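Long-range contacts in Alpha/beta hydrolase (Legionella pneumophila subsp. pneumophila str. Philadelphia 1, PDB 4EZI), which is of unknown function but has the alpha/beta-hydrolase fold and may be a lipase-like hydrolase, as its family suggests: residues A109-V114 / F365-E370; G215-A220 / E263-L268; H301-P306 / R334-F339; G314-R319 / I342-D347. All coordinates share one frame; numbering follows the deposited sequence. Where two conformers were deposited one is given.

Contact 1. Residues A109-V114 / F365-E370; sequences AGYMTV and FFKQFE
Tyr111, at the entry to strand 112-116, reaches across to Phe366, Lys367 and Glu370 on the last turns of helix 355-370, the helix that closes this alpha/beta-hydrolase fold and packs on its central sheet. The polar part is a small network around Glu370 OE1. Tyr111 and Glu370 approach tip to tip, and the phenol donates through Tyr111 OH to Glu370 OE1 at 2.7 Å, coming from above the carboxylate plane, 50° out of it. Lys367 NZ, one turn earlier on the helix, forms a salt bridge with the same OE1 of Glu370 at 2.8 Å and meets it on the syn side, only 20° out of plane. Two donors thus grip one oxygen and help to fix the rotation of the carboxylate. Lys367 can serve both segments because its chain bends at chi2 (-77°), which turns CD away from an extended course; Lys367 NZ also donates to Ala109 O at 2.9 Å, in the carbonyl plane and on a lone pair.

The apolar part lies around the phenol. Ala109 CB sits 3.7 Å above one face of the Tyr111 ring, displaced toward the rim, and also touches Lys367 CE. Phe366 CB lies 4.1 Å from Tyr111 CE2. Tyr164 stacks on Tyr111 and also meets the Phe366 ring, tying the pair to strand 162-168. Between Ala109 and Glu370 stands a water that makes hydrogen bonds to Ala109 O at 2.8 Å and to Glu370 OE2.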
loop_
_atom_site.group_PDB
_atom_site.type_symbol
_atom_site.label_atom_id
_atom_site.label_comp_id
_atom_site.label_asym_id
_atom_site.label_seq_id
_atom_site.Cartn_x
_atom_site.Cartn_y
_atom_site.Cartn_z
ATOM N N ALA A 109 8.766 12.300 12.550
ATOM C CA ALA A 109 8.506 13.370 11.574
ATOM C C ALA A 109 7.436 14.345 12.031
ATOM O O ALA A 109 7.379 15.460 11.532
ATOM C CB ALA A 109 8.156 12.770 10.190
ATOM N N GLY A 110 6.588 13.938 12.967
ATOM C CA GLY A 110 5.545 14.801 13.505
ATOM C C GLY A 110 4.284 14.946 12.667
ATOM O O GLY A 110 3.545 15.898 12.843
ATOM N N TYR A 111 4.016 13.976 11.795
ATOM C CA TYR A 111 2.840 14.011 10.958
ATOM C C TYR A 111 1.706 13.231 11.598
ATOM O O TYR A 111 1.919 12.217 12.278
ATOM C CB TYR A 111 3.132 13.414 9.571
ATOM C CG TYR A 111 4.296 14.042 8.806
ATOM C CD1 TYR A 111 4.605 15.389 8.920
ATOM C CD2 TYR A 111 5.070 13.275 7.964
ATOM C CE1 TYR A 111 5.653 15.951 8.198
ATOM C CE2 TYR A 111 6.106 13.807 7.252
ATOM C CZ TYR A 111 6.414 15.149 7.374
ATOM O OH TYR A 111 7.462 15.674 6.640
HETATM N N MSE A 112 0.481 13.701 11.373
HETATM C CA MSE A 112 -0.694 12.896 11.628
HETATM C C MSE A 112 -0.703 11.748 10.642
HETATM O O MSE A 112 -0.736 11.988 9.435
HETATM C CB MSE A 112 -1.963 13.735 11.539
HETATM C CG MSE A 112 -3.223 12.876 11.781
HETATM SE SE MSE A 112 -4.842 13.929 11.900
HETATM C CE MSE A 112 -5.736 13.320 10.342
ATOM N N THR A 113 -0.589 10.518 11.146
ATOM C CA THR A 113 -0.315 9.344 10.337
ATOM C C THR A 113 -1.619 8.567 10.179
ATOM O O THR A 113 -2.251 8.161 11.164
ATOM C CB THR A 113 0.844 8.536 10.968
ATOM O OG1 THR A 113 1.995 9.386 11.076
ATOM C CG2 THR A 113 1.183 7.312 10.159
ATOM N N VAL A 114 -2.042 8.390 8.929
ATOM C CA VAL A 114 -3.341 7.836 8.557
ATOM C C VAL A 114 -3.067 6.576 7.755
ATOM O O VAL A 114 -2.377 6.632 6.759
ATOM C CB VAL A 114 -4.133 8.858 7.726
ATOM C CG1 VAL A 114 -5.424 8.296 7.227
ATOM C CG2 VAL A 114 -4.371 10.141 8.562
ATOM N N PHE A 365 12.212 12.652 1.728
ATOM C CA PHE A 365 11.541 13.314 0.622
ATOM C C PHE A 365 10.424 14.228 1.114
ATOM O O PHE A 365 10.320 15.382 0.684
ATOM C CB PHE A 365 10.994 12.267 -0.337
ATOM C CG PHE A 365 10.493 12.798 -1.649
ATOM C CD1 PHE A 365 11.356 13.379 -2.562
ATOM C CD2 PHE A 365 9.156 12.691 -1.987
ATOM C CE1 PHE A 365 10.895 13.819 -3.797
ATOM C CE2 PHE A 365 8.681 13.144 -3.198
ATOM C CZ PHE A 365 9.564 13.697 -4.114
ATOM N N PHE A 366 9.619 13.741 2.041
ATOM C CA PHE A 366 8.540 14.546 2.578
ATOM C C PHE A 366 9.059 15.756 3.340
ATOM O O PHE A 366 8.532 16.868 3.205
ATOM C CB PHE A 366 7.618 13.703 3.459
ATOM C CG PHE A 366 6.899 12.615 2.698
ATOM C CD1 PHE A 366 6.759 12.676 1.308
ATOM C CD2 PHE A 366 6.405 11.508 3.367
ATOM C CE1 PHE A 366 6.105 11.690 0.629
ATOM C CE2 PHE A 366 5.731 10.502 2.673
ATOM C CZ PHE A 366 5.583 10.591 1.305
ATOM N N LYS A 367 10.134 15.575 4.080
ATOM C CA LYS A 367 10.738 16.701 4.798
ATOM C C LYS A 367 11.213 17.798 3.833
ATOM O O LYS A 367 11.069 18.993 4.123
ATOM C CB LYS A 367 11.876 16.218 5.682
ATOM C CG LYS A 367 11.410 15.466 6.933
ATOM C CD LYS A 367 10.890 16.441 7.987
ATOM C CE LYS A 367 10.052 15.745 9.035
ATOM N NZ LYS A 367 9.401 16.747 9.941
ATOM N N GLN A 368 11.746 17.397 2.676
ATOM C CA GLN A 368 12.178 18.343 1.664
ATOM C C GLN A 368 11.024 19.232 1.240
ATOM O O GLN A 368 11.194 20.441 1.103
ATOM C CB GLN A 368 12.765 17.611 0.462
ATOM C CG GLN A 368 13.236 18.530 -0.646
ATOM C CD GLN A 368 13.843 17.790 -1.820
ATOM O OE1 GLN A 368 14.302 16.650 -1.693
ATOM N NE2 GLN A 368 13.861 18.453 -2.975
ATOM N N PHE A 369 9.853 18.647 1.038
ATOM C CA PHE A 369 8.693 19.393 0.600
ATOM C C PHE A 369 7.908 20.038 1.728
ATOM O O PHE A 369 7.176 21.001 1.488
ATOM C CB PHE A 369 7.874 18.576 -0.416
ATOM C CG PHE A 369 8.627 18.410 -1.680
ATOM C CD1 PHE A 369 8.751 19.497 -2.535
ATOM C CD2 PHE A 369 9.373 17.262 -1.943
ATOM C CE1 PHE A 369 9.548 19.417 -3.646
ATOM C CE2 PHE A 369 10.160 17.177 -3.075
ATOM C CZ PHE A 369 10.240 18.265 -3.922
ATOM N N GLU A 370 8.109 19.574 2.952
ATOM C CA GLU A 370 7.568 20.251 4.129
ATOM C C GLU A 370 8.170 21.649 4.276
ATOM O O GLU A 370 7.469 22.589 4.632
ATOM C CB GLU A 370 7.893 19.420 5.378
ATOM C CG GLU A 370 7.355 20.027 6.674
ATOM C CD GLU A 370 7.506 19.094 7.903
ATOM O OE1 GLU A 370 8.178 18.054 7.816
ATOM O OE2 GLU A 370 6.933 19.410 8.954
HETATM O O HOH W 1 6.346 17.991 11.170
#

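Contact 2. Residues G215-A220 / E263-L268; sequences GPRATA and EILQAL
Pro216 and Arg217 begin the contact in the type I turn Gly215-Ala218, which leads into helix 218-233, and both meet Leu265 of helix 261-267. Pro216 uses its backbone: its carbonyl O lies 3.8 Å from Leu265 CD2. Arg217 then offers the aliphatic base of its side chain, CG resting 4.0 Å from Leu265 CD2 and 4.1 Å from CD1. Its polar end belongs elsewhere, NE forming a salt bridge with Asp320, and Pro216 CB lies over one guanidinium face.

Thr219 faces Leu268, just past the end of helix 261-267. Its methyl CG2 stands anti to the backbone N and comes within 3.9 Å of Leu268 CB, whereas OG1, beside the backbone N, is hydrogen-bonded to Pro269 O. One threonine therefore serves both apolar packing and the loop that follows.

Ala220 completes the series and meets three side chains. Its CB is 3.7 Å from Leu265 CD2 and 4.2 Å from Ile264 CG2, and its CA is 3.8 Å from Leu268 CD1. With so small a side chain the backbones come close, Ala220 CA being 6.4 Å from Leu265 CA. No hydrogen bond joins the two segments. Both helices belong to the all-helical stretch between strands 193-197 and 310-314, consistent with the cap (lid) insertions of alpha/beta hydrolases. Phe85 packs beside Ala220 and Ile264, and helix 247-254 meets Leu268 through Tyr247, Ile251 and Leu254, leaving Leu268 between that helix and the start of helix 218-233.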
loop_
_atom_site.group_PDB
_atom_site.type_symbol
_atom_site.label_atom_id
_atom_site.label_comp_id
_atom_site.label_asym_id
_atom_site.label_seq_id
_atom_site.Cartn_x
_atom_site.Cartn_y
_atom_site.Cartn_z
ATOM N N GLY A 215 10.500 -14.832 -7.074
ATOM C CA GLY A 215 11.175 -14.693 -5.784
ATOM C C GLY A 215 10.459 -15.540 -4.732
ATOM O O GLY A 215 9.561 -16.350 -5.035
ATOM N N PRO A 216 10.833 -15.365 -3.459
ATOM C CA PRO A 216 10.371 -16.251 -2.395
ATOM C C PRO A 216 8.870 -16.175 -2.082
ATOM O O PRO A 216 8.363 -17.061 -1.401
ATOM C CB PRO A 216 11.189 -15.798 -1.180
ATOM C CG PRO A 216 12.404 -15.115 -1.757
ATOM C CD PRO A 216 11.937 -14.479 -3.014
ATOM N N ARG A 217 8.186 -15.126 -2.534
ATOM C CA ARG A 217 6.768 -14.899 -2.234
ATOM C C ARG A 217 5.892 -14.896 -3.479
ATOM O O ARG A 217 4.697 -14.653 -3.392
ATOM C CB ARG A 217 6.651 -13.567 -1.483
ATOM C CG ARG A 217 7.221 -13.638 -0.037
ATOM C CD ARG A 217 7.667 -12.292 0.479
ATOM N NE ARG A 217 8.853 -11.791 -0.196
ATOM C CZ ARG A 217 10.091 -12.062 0.163
ATOM N NH1 ARG A 217 10.352 -12.785 1.235
ATOM N NH2 ARG A 217 11.085 -11.573 -0.573
ATOM N N ALA A 218 6.487 -15.147 -4.643
ATOM C CA ALA A 218 5.786 -14.986 -5.925
ATOM C C ALA A 218 4.543 -15.829 -6.041
ATOM O O ALA A 218 3.492 -15.337 -6.428
ATOM C CB ALA A 218 6.738 -15.327 -7.075
ATOM N N THR A 219 4.637 -17.109 -5.685
ATOM C CA THR A 219 3.476 -17.966 -5.813
ATOM C C THR A 219 2.330 -17.462 -4.936
ATOM O O THR A 219 1.168 -17.454 -5.351
ATOM C CB THR A 219 3.817 -19.410 -5.456
ATOM O OG1 THR A 219 4.918 -19.801 -6.281
ATOM C CG2 THR A 219 2.625 -20.341 -5.710
ATOM N N ALA A 220 2.647 -17.076 -3.699
ATOM C CA ALA A 220 1.631 -16.537 -2.792
ATOM C C ALA A 220 0.984 -15.286 -3.370
ATOM O O ALA A 220 -0.234 -15.125 -3.303
ATOM C CB ALA A 220 2.213 -16.282 -1.411
ATOM N N GLU A 263 2.974 -19.974 6.983
ATOM C CA GLU A 263 2.276 -21.210 6.687
ATOM C C GLU A 263 1.811 -21.230 5.233
ATOM O O GLU A 263 1.887 -22.259 4.561
ATOM C CB GLU A 263 1.067 -21.452 7.606
ATOM C CG GLU A 263 0.198 -22.655 7.142
ATOM C CD GLU A 263 -0.954 -23.033 8.070
ATOM O OE1 GLU A 263 -1.340 -22.221 8.939
ATOM O OE2 GLU A 263 -1.493 -24.156 7.898
ATOM N N ILE A 264 1.353 -20.082 4.733
ATOM C CA ILE A 264 0.948 -19.956 3.333
ATOM C C ILE A 264 2.119 -20.245 2.416
ATOM O O ILE A 264 2.018 -21.049 1.480
ATOM C CB ILE A 264 0.331 -18.554 3.057
ATOM C CG1 ILE A 264 -0.925 -18.359 3.917
ATOM C CG2 ILE A 264 0.062 -18.379 1.565
ATOM C CD1 ILE A 264 -1.507 -16.932 3.870
ATOM N N LEU A 265 3.258 -19.628 2.728
ATOM C CA LEU A 265 4.430 -19.806 1.890
ATOM C C LEU A 265 4.913 -21.255 1.892
ATOM O O LEU A 265 5.336 -21.767 0.862
ATOM C CB LEU A 265 5.556 -18.861 2.328
ATOM C CG LEU A 265 5.244 -17.384 2.139
ATOM C CD1 LEU A 265 6.321 -16.556 2.770
ATOM C CD2 LEU A 265 5.130 -17.029 0.667
ATOM N N GLN A 266 4.809 -21.931 3.025
ATOM C CA GLN A 266 5.216 -23.332 3.110
ATOM C C GLN A 266 4.268 -24.285 2.367
ATOM O O GLN A 266 4.711 -25.313 1.841
ATOM C CB GLN A 266 5.351 -23.731 4.575
ATOM C CG GLN A 266 6.042 -25.066 4.817
ATOM C CD GLN A 266 7.436 -25.159 4.194
ATOM O OE1 GLN A 266 8.207 -24.196 4.203
ATOM N NE2 GLN A 266 7.760 -26.328 3.650
ATOM N N ALA A 267 2.982 -23.951 2.297
ATOM C CA ALA A 267 1.970 -24.798 1.641
ATOM C C ALA A 267 2.004 -24.710 0.129
ATOM O O ALA A 267 1.431 -25.566 -0.524
ATOM C CB ALA A 267 0.580 -24.428 2.143
ATOM N N LEU A 268 2.596 -23.665 -0.431
ATOM C CA LEU A 268 2.575 -23.438 -1.864
ATOM C C LEU A 268 3.951 -23.724 -2.446
ATOM O O LEU A 268 4.985 -23.429 -1.830
ATOM C CB LEU A 268 2.202 -21.976 -2.140
ATOM C CG LEU A 268 0.753 -21.618 -1.779
ATOM C CD1 LEU A 268 0.557 -20.118 -1.979
ATOM C CD2 LEU A 268 -0.284 -22.445 -2.555
#

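Contact 3. Residues H301-P306 / R334-F339; sequences HYDFKP and RKYSDF
Tyr336 lies against Asp303, Phe304, Lys305 and Pro306, joining two surface loops that lead into the adjacent parallel strands 310-314 and 340-344 of the alpha/beta-hydrolase sheet. Its CB packs on the backbone and ring of the other loop, 3.8 Å from both Lys305 CA and Pro306 CD. CG continues over Lys305 CA. Along one flank of the ring CD2 approaches Phe304 O at 3.5 Å, while on the other CD1 reaches only Lys305 CB. The peptide joining Phe304 to Lys305 covers one ring face, with Phe304 C 3.8 Å above the plane and displaced toward the rim. The ring thus has the Phe304-Lys305 peptide on one side and Lys335 CB near the rim on the other.

Farther out, CE2 and CZ pass close to Asp303 OD1, which lies in the ring plane at the edge. At the tip, Tyr336 OH donates to Asp303 OD1 at 2.6 Å. The two side chains meet at about a right angle, their ring and carboxylate planes 43° apart. Lys335 NZ forms a salt bridge with the same oxygen and is also hydrogen-bonded to Ser332 O, near the end of helix 323-334. The two donors to Asp303 OD1 stand on opposite faces of the carboxylate, with Tyr336 OH 50° and Lys335 NZ 36° out of its plane.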
loop_
_atom_site.group_PDB
_atom_site.type_symbol
_atom_site.label_atom_id
_atom_site.label_comp_id
_atom_site.label_asym_id
_atom_site.label_seq_id
_atom_site.Cartn_x
_atom_site.Cartn_y
_atom_site.Cartn_z
ATOM N N HIS A 301 -1.045 2.145 -14.240
ATOM C CA HIS A 301 -1.322 3.481 -13.718
ATOM C C HIS A 301 -0.039 4.280 -13.593
ATOM O O HIS A 301 0.334 4.736 -12.531
ATOM C CB HIS A 301 -2.057 3.374 -12.381
ATOM C CG HIS A 301 -3.394 2.717 -12.505
ATOM N ND1 HIS A 301 -4.548 3.421 -12.777
ATOM C CD2 HIS A 301 -3.762 1.414 -12.411
ATOM C CE1 HIS A 301 -5.564 2.581 -12.860
ATOM N NE2 HIS A 301 -5.109 1.356 -12.666
ATOM N N TYR A 302 0.639 4.450 -14.710
ATOM C CA TYR A 302 1.874 5.198 -14.720
ATOM C C TYR A 302 1.896 6.202 -15.865
ATOM O O TYR A 302 2.970 6.643 -16.256
ATOM C CB TYR A 302 3.080 4.257 -14.765
ATOM C CG TYR A 302 3.004 3.226 -15.865
ATOM C CD1 TYR A 302 3.426 3.540 -17.136
ATOM C CD2 TYR A 302 2.486 1.943 -15.640
ATOM C CE1 TYR A 302 3.335 2.621 -18.184
ATOM C CE2 TYR A 302 2.399 1.014 -16.685
ATOM C CZ TYR A 302 2.825 1.366 -17.950
ATOM O OH TYR A 302 2.744 0.466 -19.004
ATOM N N ASP A 303 0.716 6.588 -16.337
ATOM C CA ASP A 303 0.599 7.509 -17.467
ATOM C C ASP A 303 -0.449 8.578 -17.214
ATOM O O ASP A 303 -1.388 8.766 -17.992
ATOM C CB ASP A 303 0.256 6.720 -18.734
ATOM C CG ASP A 303 0.405 7.551 -20.007
ATOM O OD1 ASP A 303 1.236 8.493 -20.035
ATOM O OD2 ASP A 303 -0.310 7.237 -20.989
ATOM N N PHE A 304 -0.287 9.287 -16.107
ATOM C CA PHE A 304 -1.105 10.438 -15.771
ATOM C C PHE A 304 -0.180 11.549 -15.305
ATOM O O PHE A 304 0.958 11.309 -14.917
ATOM C CB PHE A 304 -2.148 10.109 -14.702
ATOM C CG PHE A 304 -1.572 9.707 -13.360
ATOM C CD1 PHE A 304 -1.270 8.382 -13.098
ATOM C CD2 PHE A 304 -1.352 10.659 -12.364
ATOM C CE1 PHE A 304 -0.747 8.010 -11.857
ATOM C CE2 PHE A 304 -0.834 10.283 -11.129
ATOM C CZ PHE A 304 -0.545 8.960 -10.878
ATOM N N LYS A 305 -0.670 12.785 -15.396
ATOM C CA LYS A 305 0.095 13.932 -14.968
ATOM C C LYS A 305 0.136 14.021 -13.448
ATOM O O LYS A 305 -0.917 14.172 -12.815
ATOM C CB LYS A 305 -0.512 15.212 -15.544
ATOM C CG LYS A 305 0.277 16.476 -15.188
ATOM C CD LYS A 305 -0.358 17.731 -15.779
ATOM C CE LYS A 305 0.455 18.967 -15.435
ATOM N NZ LYS A 305 -0.314 20.231 -15.687
ATOM N N PRO A 306 1.341 13.958 -12.866
ATOM C CA PRO A 306 1.412 14.120 -11.408
ATOM C C PRO A 306 1.129 15.561 -11.026
ATOM O O PRO A 306 1.538 16.496 -11.738
ATOM C CB PRO A 306 2.855 13.776 -11.080
ATOM C CG PRO A 306 3.403 13.100 -12.248
ATOM C CD PRO A 306 2.647 13.585 -13.433
ATOM N N ARG A 334 7.783 11.360 -16.437
ATOM C CA ARG A 334 8.619 12.482 -16.874
ATOM C C ARG A 334 8.106 13.173 -18.133
ATOM O O ARG A 334 8.481 14.328 -18.375
ATOM C CB ARG A 334 10.066 12.041 -17.077
ATOM C CG ARG A 334 10.804 11.741 -15.790
ATOM C CD ARG A 334 11.257 12.987 -15.062
ATOM N NE ARG A 334 12.334 13.652 -15.785
ATOM C CZ ARG A 334 13.042 14.667 -15.296
ATOM N NH1 ARG A 334 12.812 15.124 -14.068
ATOM N NH2 ARG A 334 13.989 15.221 -16.031
ATOM N N LYS A 335 7.235 12.520 -18.916
ATOM C CA LYS A 335 6.589 13.198 -20.058
ATOM C C LYS A 335 5.757 14.391 -19.594
ATOM O O LYS A 335 5.525 15.317 -20.362
ATOM C CB LYS A 335 5.661 12.264 -20.836
ATOM C CG LYS A 335 6.293 11.068 -21.489
ATOM C CD LYS A 335 5.315 10.370 -22.462
ATOM C CE LYS A 335 3.900 10.099 -21.904
ATOM N NZ LYS A 335 3.875 9.188 -20.719
ATOM N N TYR A 336 5.288 14.361 -18.345
ATOM C CA TYR A 336 4.288 15.295 -17.836
ATOM C C TYR A 336 4.846 16.310 -16.854
ATOM O O TYR A 336 4.244 17.369 -16.666
ATOM C CB TYR A 336 3.176 14.533 -17.117
ATOM C CG TYR A 336 2.437 13.576 -17.991
ATOM C CD1 TYR A 336 1.574 14.025 -18.973
ATOM C CD2 TYR A 336 2.622 12.209 -17.863
ATOM C CE1 TYR A 336 0.899 13.131 -19.796
ATOM C CE2 TYR A 336 1.956 11.317 -18.662
ATOM C CZ TYR A 336 1.091 11.780 -19.624
ATOM O OH TYR A 336 0.418 10.911 -20.442
ATOM N N SER A 337 5.959 15.987 -16.202
ATOM C CA SER A 337 6.502 16.829 -15.142
ATOM C C SER A 337 7.991 16.598 -14.937
ATOM O O SER A 337 8.483 15.460 -15.031
ATOM C CB SER A 337 5.759 16.572 -13.815
ATOM O OG SER A 337 6.332 17.312 -12.745
ATOM N N ASP A 338 8.704 17.680 -14.616
ATOM C CA ASP A 338 10.102 17.623 -14.217
ATOM C C ASP A 338 10.270 17.260 -12.736
ATOM O O ASP A 338 11.360 16.926 -12.311
ATOM C CB ASP A 338 10.798 18.974 -14.465
ATOM C CG ASP A 338 11.017 19.271 -15.944
ATOM O OD1 ASP A 338 10.938 18.352 -16.797
ATOM O OD2 ASP A 338 11.290 20.462 -16.251
ATOM N N PHE A 339 9.201 17.360 -11.960
ATOM C CA PHE A 339 9.277 17.109 -10.516
ATOM C C PHE A 339 8.979 15.636 -10.198
ATOM O O PHE A 339 8.047 15.280 -9.470
ATOM C CB PHE A 339 8.354 18.064 -9.771
ATOM C CG PHE A 339 8.638 19.513 -10.099
ATOM C CD1 PHE A 339 9.774 20.131 -9.605
ATOM C CD2 PHE A 339 7.805 20.229 -10.956
ATOM C CE1 PHE A 339 10.058 21.485 -9.923
ATOM C CE2 PHE A 339 8.081 21.571 -11.281
ATOM C CZ PHE A 339 9.211 22.184 -10.765
#

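Contact 4. Residues G314-R319 / I342-D347; sequences GTKGDR and IKSVSD
Gly314 and Ser344 form a parallel beta bridge at the ends of strands 310-314 and 340-344. Two backbone bonds define it: Gly314 N donates to Lys343 O at 3.0 Å, nearly along the C=O axis, and Val345 N donates to Gly314 O at 2.9 Å. Gly314 O is also approached by Ser344 CA in a CA-H...O contact of 3.3 Å.

Beyond the bridge, Lys316 N donates to Ser344 OG at 3.1 Å and, more weakly, to Ser346 O. Ser344 OG stands anti to its own backbone N (chi1 173°), which turns it toward Lys316 N, and it also receives a weak bond from Ser346 N. The aliphatic chain of Lys316 packs on Ser344, Lys316 CG lying 3.5 Å from Ser344 OG. Lys316 and Asp347 run side by side and point the same way; their charged atoms remain 4.8 Å apart between Lys316 NZ and Asp347 OD1, joined through a water that accepts from the amine and donates to the carboxylate.

In the next shell, Thr315 OG1 accepts from Gly317 N at 3.0 Å, an ST turn, and is hydrogen-bonded to Leu349 O. Asp318 N closes the type I turn on Thr315 O. Outside the segments, Asp318 OD1 accepts from Asp320 N and Val321 N, while OD2 is hydrogen-bonded to His351 ND1. With Ser169 on what looks like a nucleophile elbow, this matches the acid-bearing loop of an alpha/beta-hydrolase catalytic triad, so Asp318 is probably its acid.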
loop_
_atom_site.group_PDB
_atom_site.type_symbol
_atom_site.label_atom_id
_atom_site.label_comp_id
_atom_site.label_asym_id
_atom_site.label_seq_id
_atom_site.Cartn_x
_atom_site.Cartn_y
_atom_site.Cartn_z
ATOM N N GLY A 314 12.906 2.420 -4.614
ATOM C CA GLY A 314 12.935 0.978 -4.479
ATOM C C GLY A 314 14.351 0.476 -4.401
ATOM O O GLY A 314 15.246 1.211 -3.954
ATOM N N THR A 315 14.561 -0.756 -4.853
ATOM C CA THR A 315 15.854 -1.398 -4.813
ATOM C C THR A 315 16.076 -2.204 -6.087
ATOM O O THR A 315 15.226 -3.005 -6.488
ATOM C CB THR A 315 16.045 -2.316 -3.593
ATOM O OG1 THR A 315 17.291 -3.022 -3.743
ATOM C CG2 THR A 315 14.868 -3.311 -3.382
ATOM N N LYS A 316 17.216 -2.004 -6.740
ATOM C CA LYS A 316 17.593 -2.800 -7.888
ATOM C C LYS A 316 17.840 -4.265 -7.525
ATOM O O LYS A 316 17.867 -5.127 -8.411
ATOM C CB LYS A 316 18.802 -2.185 -8.633
ATOM C CG LYS A 316 18.443 -0.910 -9.352
ATOM C CD LYS A 316 19.663 -0.222 -9.936
ATOM C CE LYS A 316 19.293 1.000 -10.737
ATOM N NZ LYS A 316 20.513 1.588 -11.366
ATOM N N GLY A 317 17.940 -4.561 -6.234
ATOM C CA GLY A 317 18.007 -5.945 -5.759
ATOM C C GLY A 317 16.676 -6.637 -5.616
ATOM O O GLY A 317 16.617 -7.769 -5.178
ATOM N N ASP A 318 15.591 -5.958 -5.953
ATOM C CA ASP A 318 14.264 -6.529 -5.728
ATOM C C ASP A 318 14.042 -7.792 -6.560
ATOM O O ASP A 318 14.211 -7.746 -7.776
ATOM C CB ASP A 318 13.184 -5.500 -6.067
ATOM C CG ASP A 318 11.953 -5.651 -5.189
ATOM O OD1 ASP A 318 11.421 -6.784 -5.109
ATOM O OD2 ASP A 318 11.546 -4.661 -4.552
ATOM N N ARG A 319 13.658 -8.870 -5.885
ATOM C CA ARG A 319 13.257 -10.113 -6.524
ATOM C C ARG A 319 11.752 -10.349 -6.413
ATOM O O ARG A 319 11.271 -11.404 -6.815
ATOM C CB ARG A 319 14.064 -11.299 -5.993
ATOM C CG ARG A 319 15.574 -11.168 -6.113
ATOM C CD ARG A 319 16.034 -10.684 -7.459
ATOM N NE ARG A 319 15.555 -11.446 -8.598
ATOM C CZ ARG A 319 15.633 -11.051 -9.881
ATOM N NH1 ARG A 319 16.156 -9.869 -10.206
ATOM N NH2 ARG A 319 15.149 -11.832 -10.851
ATOM N N ILE A 342 13.611 9.136 -9.510
ATOM C CA ILE A 342 13.708 7.706 -9.260
ATOM C C ILE A 342 14.974 7.462 -8.436
ATOM O O ILE A 342 16.016 8.087 -8.656
ATOM C CB ILE A 342 13.713 6.871 -10.582
ATOM C CG1 ILE A 342 13.643 5.383 -10.253
ATOM C CG2 ILE A 342 14.913 7.212 -11.507
ATOM C CD1 ILE A 342 13.441 4.506 -11.498
ATOM N N LYS A 343 14.860 6.575 -7.446
ATOM C CA LYS A 343 15.957 6.264 -6.555
ATOM C C LYS A 343 15.969 4.780 -6.216
ATOM O O LYS A 343 14.937 4.216 -5.845
ATOM C CB LYS A 343 15.813 7.072 -5.254
ATOM C CG LYS A 343 16.738 6.695 -4.137
ATOM C CD LYS A 343 18.163 7.073 -4.387
ATOM C CE LYS A 343 19.000 6.771 -3.136
ATOM N NZ LYS A 343 20.456 6.961 -3.364
ATOM N N SER A 344 17.149 4.194 -6.325
ATOM C CA SER A 344 17.435 2.849 -5.832
ATOM C C SER A 344 18.300 2.956 -4.591
ATOM O O SER A 344 19.341 3.637 -4.594
ATOM C CB SER A 344 18.195 2.019 -6.882
ATOM O OG SER A 344 18.583 0.784 -6.318
ATOM N N VAL A 345 17.894 2.252 -3.538
ATOM C CA VAL A 345 18.629 2.248 -2.294
ATOM C C VAL A 345 19.759 1.213 -2.259
ATOM O O VAL A 345 20.581 1.244 -1.320
ATOM C CB VAL A 345 17.702 2.030 -1.061
ATOM C CG1 VAL A 345 16.672 3.108 -1.002
ATOM C CG2 VAL A 345 17.057 0.643 -1.078
ATOM N N SER A 346 19.835 0.326 -3.253
ATOM C CA SER A 346 20.823 -0.746 -3.281
ATOM C C SER A 346 20.800 -1.442 -4.622
ATOM O O SER A 346 19.749 -1.505 -5.276
ATOM C CB SER A 346 20.489 -1.803 -2.201
ATOM O OG SER A 346 21.459 -2.854 -2.160
ATOM N N ASP A 347 21.942 -2.004 -5.019
ATOM C CA ASP A 347 21.977 -2.913 -6.153
ATOM C C ASP A 347 21.567 -4.353 -5.786
ATOM O O ASP A 347 21.278 -5.153 -6.676
ATOM C CB ASP A 347 23.375 -2.944 -6.779
ATOM C CG ASP A 347 23.681 -1.735 -7.639
ATOM O OD1 ASP A 347 22.756 -0.992 -8.027
ATOM O OD2 ASP A 347 24.887 -1.551 -7.953
HETATM O O HOH W 2 23.108 0.442 -10.215
#

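Contacts 2, 3 and 4 all fall within the long chain excursion closed by contact 1. Contact 2 closes before the other two open, whereas the segments of contacts 3 and 4 alternate: the loops of contact 3 lead into strands 310-314 and 340-344, and contact 4 lies where those strands end. The centres of contacts 3 and 4 are 21 Å apart. Contacts 1 and 4 reach the same sheet, 23 Å apart between centres, with helix 355-370 following strand 340-344. Contact 2 joins helices outside the sheet, its centre 34 Å from contact 1, yet approaches contact 4 to about 3 Å between nearest atoms without touching it, placing this helical region beside the probable catalytic loop.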